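Local coordinates for protein toxin of toxin-antitoxin system (Rickettsia felis, PDB 3ZVK) that cleaves single-stranded RNA as the magnesium-dependent PIN-domain toxin VapC2 of a type II toxin-antitoxin pair, inhibiting growth unless neutralised by the antitoxin VapB2, at the interface of chains A and B. Residues are numbered along the deposited sequence; one frame, centred on the assembly and turned at random. Chains: chain A, Toxin of toxin-antitoxin system; chain B, Antitoxin of toxin-antitoxin system VAPB.

The interface of chains A and B. Residues chain A 15, 47-48, 51, 53, 57; chain B 77-78.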
loop_
_atom_site.group_PDB
_atom_site.type_symbol
_atom_site.label_atom_id
_atom_site.label_comp_id
_atom_site.label_asym_id
_atom_site.label_seq_id
_atom_site.Cartn_x
_atom_site.Cartn_y
_atom_site.Cartn_z
ATOM N N ASN A 15 -9.164 -36.611 12.021
ATOM C CA ASN A 15 -10.148 -37.633 12.316
ATOM C C ASN A 15 -9.648 -38.779 13.159
ATOM O O ASN A 15 -10.295 -39.111 14.153
ATOM C CB ASN A 15 -10.804 -38.153 11.037
ATOM C CG ASN A 15 -11.730 -37.177 10.359
ATOM O OD1 ASN A 15 -12.301 -36.272 10.982
ATOM N ND2 ASN A 15 -11.918 -37.358 9.070
ATOM N N GLY A 47 -14.196 -28.889 4.499
ATOM C CA GLY A 47 -14.531 -30.013 5.362
ATOM C C GLY A 47 -15.292 -29.565 6.593
ATOM O O GLY A 47 -16.289 -30.178 6.959
ATOM N N VAL A 48 -14.860 -28.460 7.193
ATOM C CA VAL A 48 -15.469 -27.845 8.382
ATOM C C VAL A 48 -16.864 -27.305 8.067
ATOM O O VAL A 48 -17.823 -27.641 8.762
ATOM C CB VAL A 48 -14.528 -26.746 9.008
ATOM C CG1 VAL A 48 -15.241 -25.947 10.099
ATOM C CG2 VAL A 48 -13.217 -27.367 9.545
ATOM N N SER A 51 -19.561 -30.107 7.364
ATOM C CA SER A 51 -19.860 -30.946 8.520
ATOM C C SER A 51 -21.030 -30.480 9.381
ATOM O O SER A 51 -21.502 -29.341 9.243
ATOM C CB SER A 51 -18.607 -31.120 9.367
ATOM O OG SER A 51 -18.316 -29.958 10.124
ATOM N N LYS A 53 -20.953 -30.850 12.938
ATOM C CA LYS A 53 -20.302 -30.315 14.141
ATOM C C LYS A 53 -19.230 -29.267 13.754
ATOM O O LYS A 53 -18.033 -29.478 13.962
ATOM C CB LYS A 53 -19.708 -31.470 14.985
ATOM C CG LYS A 53 -20.720 -32.521 15.447
ATOM C CD LYS A 53 -20.024 -33.745 16.025
ATOM C CE LYS A 53 -21.015 -34.876 16.222
ATOM N NZ LYS A 53 -20.480 -35.943 17.105
ATOM N N ASN A 57 -15.177 -29.108 14.716
ATOM C CA ASN A 57 -14.275 -29.364 13.604
ATOM C C ASN A 57 -13.348 -28.214 13.346
ATOM O O ASN A 57 -12.165 -28.457 13.090
ATOM C CB ASN A 57 -15.040 -29.818 12.368
ATOM C CG ASN A 57 -15.486 -31.265 12.473
ATOM O OD1 ASN A 57 -14.778 -32.145 13.026
ATOM N ND2 ASN A 57 -16.655 -31.547 11.915
ATOM N N PHE B 77 -15.054 -34.505 7.406
ATOM C CA PHE B 77 -15.250 -34.585 8.851
ATOM C C PHE B 77 -16.673 -34.956 9.234
ATOM O O PHE B 77 -17.578 -34.806 8.419
ATOM C CB PHE B 77 -14.860 -33.234 9.523
ATOM C CG PHE B 77 -13.467 -32.732 9.214
ATOM C CD1 PHE B 77 -12.342 -33.459 9.597
ATOM C CD2 PHE B 77 -13.278 -31.552 8.505
ATOM C CE1 PHE B 77 -11.056 -33.033 9.238
ATOM C CE2 PHE B 77 -11.992 -31.109 8.181
ATOM C CZ PHE B 77 -10.889 -31.861 8.535
ATOM N N GLU B 78 -16.876 -35.378 10.500
ATOM C CA GLU B 78 -18.183 -35.724 11.070
ATOM C C GLU B 78 -18.732 -34.492 11.793
ATOM O O GLU B 78 -19.451 -33.698 11.199
ATOM C CB GLU B 78 -18.070 -36.901 12.066
HETATM O O HOH W 1 -16.825 -32.610 6.173
#
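B:Phe77 sets its ring between A:Asn15 of helix 7-16 and the last turn of helix 38-50, where A:Gly47 and A:Val48 lie, while A:Asn57 of helix 54-65 runs past its CB. Here the last two residues of the antitoxin VapB2 dock on the PIN-domain toxin VapC2, and B:Phe77, with 73 Å² of its surface hidden, appears to anchor the end of the extended tail.

The packing evidence falls on three sides of the B:Phe77 side chain. At one edge, in the ring plane, the amide oxygen OD1 of A:Asn15 lies beside CD1, and the amide carbon CG of A:Asn15 is 3.8 Å from CD1 of B:Phe77; amide and ring are nearly perpendicular, at 79°. On the other ortho side, the backbone of A:Gly47 abuts the ring, its CA 3.7 Å from CD2 of B:Phe77, and with no side chain at that residue the ring lies directly against the helix backbone. The amide of A:Asn57 slides antiparallel past B:Phe77, moderately inclined to the ring, and packs against the CB-CG end of the side chain, its CG 3.6 Å from CB of B:Phe77. B:Phe77 CG stands anti to its own carbonyl carbon (chi1 -54°), which directs the ring toward the helices while the main chain continues past A:Ser51.

Among the residues described, the polar links seen run within the toxin and through solvent. Water 1 joins the helix to the tail: it lies 2.6 Å from the carbonyl O of A:Gly47 and receives the backbone N-H of B:Phe77 almost straight, 170° at H. The same water is 3.2 Å from the carbonyl O of B:Phe77, so it meets both backbone polar groups of that residue. A:Asn57 ND2 donates to the hydroxyl OG of A:Ser51 at 2.9 Å, with OG close to the amide plane, which should restrain the amide's rotation beside the CB-CG end of B:Phe77.

At the chain end, the O of B:Glu78 lies 3.3 Å from CB of A:Ser51, with 41 Å² of B:Glu78 hidden; its side chain is incompletely modelled. Behind A:Ser51, OG donates in turn to the carbonyl O of A:Val48 at 2.7 Å, tilted somewhat from the carbonyl plane.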